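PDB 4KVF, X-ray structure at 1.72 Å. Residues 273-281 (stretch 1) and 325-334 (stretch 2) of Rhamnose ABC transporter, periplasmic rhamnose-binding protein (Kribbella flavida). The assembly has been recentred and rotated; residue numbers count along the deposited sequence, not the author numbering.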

# COMPACT_ATOMS: atom_id res chain seq x y z
N VAL A 273 13.40 -8.71 14.46
CA VAL A 273 12.03 -8.25 14.23
C VAL A 273 11.08 -9.44 14.30
O VAL A 273 11.31 -10.47 13.66
CB VAL A 273 11.91 -7.56 12.87
CG1 VAL A 273 10.45 -7.25 12.56
CG2 VAL A 273 12.75 -6.29 12.85
N LYS A 274 10.02 -9.30 15.09
CA LYS A 274 9.06 -10.38 15.26
C LYS A 274 7.84 -10.16 14.38
O LYS A 274 7.26 -11.12 13.86
CB LYS A 274 8.66 -10.53 16.73
CG LYS A 274 9.83 -10.95 17.62
CD LYS A 274 9.38 -11.42 18.99
CE LYS A 274 9.60 -10.34 20.05
NZ LYS A 274 9.23 -10.82 21.41
N LYS A 275 7.47 -8.90 14.19
CA LYS A 275 6.27 -8.56 13.45
C LYS A 275 6.44 -7.20 12.79
O LYS A 275 7.05 -6.30 13.36
CB LYS A 275 5.09 -8.51 14.43
CG LYS A 275 3.76 -8.98 13.86
CD LYS A 275 2.67 -8.95 14.93
CE LYS A 275 2.10 -10.34 15.22
NZ LYS A 275 0.74 -10.26 15.84
N PHE A 276 5.95 -7.08 11.56
CA PHE A 276 5.82 -5.79 10.89
C PHE A 276 4.69 -5.90 9.87
O PHE A 276 4.14 -6.98 9.68
CB PHE A 276 7.15 -5.32 10.25
CG PHE A 276 7.60 -6.12 9.04
CD1 PHE A 276 8.40 -7.24 9.18
CD2 PHE A 276 7.24 -5.71 7.76
CE1 PHE A 276 8.81 -7.97 8.07
CE2 PHE A 276 7.65 -6.43 6.65
CZ PHE A 276 8.44 -7.56 6.80
N ALA A 277 4.32 -4.78 9.26
CA ALA A 277 3.19 -4.78 8.33
C ALA A 277 3.55 -4.19 6.97
O ALA A 277 4.54 -3.48 6.83
CB ALA A 277 2.02 -3.99 8.93
N LEU A 278 2.75 -4.52 5.97
CA LEU A 278 2.70 -3.77 4.72
C LEU A 278 1.43 -4.26 4.04
O LEU A 278 0.35 -4.23 4.63
CB LEU A 278 3.94 -4.00 3.84
CG LEU A 278 4.17 -2.96 2.73
CD1 LEU A 278 4.69 -1.62 3.29
CD2 LEU A 278 5.10 -3.49 1.64
N TRP A 279 1.58 -4.76 2.81
CA TRP A 279 0.45 -5.25 2.03
C TRP A 279 1.04 -6.13 0.92
O TRP A 279 2.24 -6.12 0.70
CB TRP A 279 -0.36 -4.08 1.47
CG TRP A 279 0.48 -2.92 0.96
CD1 TRP A 279 1.06 -2.82 -0.27
CD2 TRP A 279 0.81 -1.72 1.67
NE1 TRP A 279 1.74 -1.62 -0.37
CE2 TRP A 279 1.61 -0.94 0.81
CE3 TRP A 279 0.52 -1.24 2.95
CZ2 TRP A 279 2.11 0.31 1.18
CZ3 TRP A 279 1.02 0.00 3.32
CH2 TRP A 279 1.81 0.76 2.44
N ASN A 280 0.20 -6.91 0.25
CA ASN A 280 0.67 -7.73 -0.86
C ASN A 280 0.36 -7.01 -2.17
O ASN A 280 -0.80 -6.94 -2.57
CB ASN A 280 0.02 -9.12 -0.82
CG ASN A 280 0.49 -10.02 -1.95
OD1 ASN A 280 1.32 -9.63 -2.78
ND2 ASN A 280 -0.02 -11.25 -1.97
N PRO A 281 1.40 -6.47 -2.83
CA PRO A 281 1.14 -5.63 -4.00
C PRO A 281 0.45 -6.42 -5.10
O PRO A 281 -0.31 -5.84 -5.87
CB PRO A 281 2.54 -5.22 -4.47
CG PRO A 281 3.41 -5.42 -3.28
CD PRO A 281 2.84 -6.61 -2.56
N VAL A 325 -11.21 -0.83 -0.62
CA VAL A 325 -10.06 -1.07 0.26
C VAL A 325 -9.68 -2.54 0.22
O VAL A 325 -10.53 -3.39 0.52
CB VAL A 325 -10.40 -0.68 1.72
CG1 VAL A 325 -9.21 -0.97 2.63
CG2 VAL A 325 -10.78 0.80 1.76
N LEU A 326 -8.43 -2.83 -0.13
CA LEU A 326 -7.99 -4.21 -0.30
C LEU A 326 -8.20 -5.00 0.99
O LEU A 326 -8.69 -6.13 0.97
CB LEU A 326 -6.51 -4.26 -0.71
CG LEU A 326 -5.81 -5.62 -0.70
CD1 LEU A 326 -6.45 -6.58 -1.71
CD2 LEU A 326 -4.32 -5.43 -1.00
N GLY A 327 -7.85 -4.39 2.11
CA GLY A 327 -8.11 -4.99 3.40
C GLY A 327 -7.25 -4.32 4.45
O GLY A 327 -6.59 -3.32 4.17
N PRO A 328 -7.27 -4.85 5.67
CA PRO A 328 -6.33 -4.35 6.68
C PRO A 328 -4.91 -4.65 6.20
O PRO A 328 -4.74 -5.51 5.32
CB PRO A 328 -6.67 -5.18 7.92
CG PRO A 328 -8.06 -5.66 7.69
CD PRO A 328 -8.18 -5.88 6.22
N PRO A 329 -3.89 -3.97 6.76
CA PRO A 329 -2.50 -4.27 6.41
C PRO A 329 -2.17 -5.74 6.62
O PRO A 329 -2.73 -6.37 7.52
CB PRO A 329 -1.70 -3.41 7.39
CG PRO A 329 -2.63 -2.26 7.70
CD PRO A 329 -4.00 -2.87 7.75
N THR A 330 -1.29 -6.27 5.79
CA THR A 330 -0.81 -7.64 5.95
C THR A 330 0.28 -7.63 7.00
O THR A 330 1.16 -6.77 6.97
CB THR A 330 -0.22 -8.18 4.63
OG1 THR A 330 -1.25 -8.29 3.64
CG2 THR A 330 0.43 -9.55 4.85
N GLU A 331 0.22 -8.58 7.94
CA GLU A 331 1.25 -8.71 8.95
C GLU A 331 2.26 -9.77 8.56
O GLU A 331 1.90 -10.89 8.20
CB GLU A 331 0.65 -9.08 10.30
CG GLU A 331 -0.06 -7.96 11.01
CD GLU A 331 -0.21 -8.24 12.48
OE1 GLU A 331 0.30 -9.30 12.92
OE2 GLU A 331 -0.84 -7.43 13.20
N PHE A 332 3.54 -9.43 8.66
CA PHE A 332 4.60 -10.37 8.34
C PHE A 332 5.30 -10.87 9.60
O PHE A 332 5.62 -10.08 10.49
CB PHE A 332 5.59 -9.74 7.37
CG PHE A 332 4.95 -9.25 6.10
CD1 PHE A 332 4.78 -10.10 5.02
CD2 PHE A 332 4.51 -7.94 5.99
CE1 PHE A 332 4.19 -9.65 3.84
CE2 PHE A 332 3.91 -7.48 4.82
CZ PHE A 332 3.75 -8.33 3.74
N THR A 333 5.52 -12.18 9.67
CA THR A 333 6.21 -12.83 10.78
C THR A 333 7.09 -13.94 10.22
O THR A 333 7.08 -14.19 9.01
CB THR A 333 5.23 -13.48 11.78
OG1 THR A 333 4.52 -14.55 11.14
CG2 THR A 333 4.23 -12.47 12.32
N ALA A 334 7.84 -14.61 11.09
CA ALA A 334 8.62 -15.77 10.67
C ALA A 334 7.71 -16.86 10.10
O ALA A 334 8.12 -17.61 9.21
CB ALA A 334 9.44 -16.31 11.83
O HOH W 1 8.23 -13.80 13.55
O HOH W 2 -2.40 -6.95 1.62

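Stretch 2 reaches its partner first through Leu 326, whose CB points toward stretch 1 and whose CD2 lies 4.1 Å from the backbone O of Asn 280, a loose van der Waals approach. Gly 327 and Pro 328 stay clear of the interface. The backbone angles of Gly 327 (phi 162°, psi -173°) would jam a CB against the preceding carbonyl oxygen, so this turn calls for glycine. The chain returns at Pro 329, where CB packs 4.1 Å from CB of Ala 277 and CA lies 3.4 Å from O of Leu 278.

From Thr 330 the two stretches run as antiparallel strands, their axes approaching closely with 142° between their directions. Thr 330 forms a hydrogen-bonded pair with Leu 278: its N donates to Leu 278 O and its O accepts from Leu 278 N, both at 2.9 Å, although the first bond is the more bent, with an N-H...O angle of 141° against 159°. The same Thr 330 O receives a CA-H...O contact from CA of Ala 277 at 3.2 Å. Beyond this pair the direct ladder gives way to solvent: Thr 330 OG1 is 3.9 Å from Asn 280 N, and a water fills the gap, 2.7 Å from Thr 330 OG1 and accepting from Asn 280 N at 2.9 Å. Close by, N and O of Trp 279 are buried by the contact without any hydrogen-bonding partner in the model.

Glu 331 pairs with Ala 277 in the non-hydrogen-bonded register, which brings their CA atoms to 4.4 Å, compared with 5.4 Å between the CA atoms of Leu 278 and Thr 330 and of Phe 276 and Phe 332. The two side chains share a face of the sheet, but the Glu 331 carboxylate reaches across to Lys 275, where Glu 331 OE1 and Lys 275 NZ form a salt bridge at 3.1 Å; the hydrogen bond within it is weak. CA of Glu 331 adds a CA-H...O contact to O of Phe 276 at 3.4 Å.

Phe 332 is the centre of the contact, with the largest area covered by the opposing stretch. Its N donates to Phe 276 O at 2.7 Å and 172°, a short and nearly straight bond, while its O accepts from Phe 276 N at 3.2 Å and also takes a CA-H...O contact from CA of Lys 275 at 3.4 Å. Its side chain lies on the same face as those of Phe 276 and Leu 278. The phenylalanine rings are near parallel, at 24°, but slid apart, so they barely overlap. The slide places CB of Phe 332 over a face of the Phe 276 ring, 3.8 Å from its centroid, in a CH-pi contact. CE2 of Phe 332 also packs 3.6 Å from CB of Leu 278.

A second water closes the contact, donating to Lys 274 O at 2.9 Å and accepting from Ala 334 N at 2.6 Å.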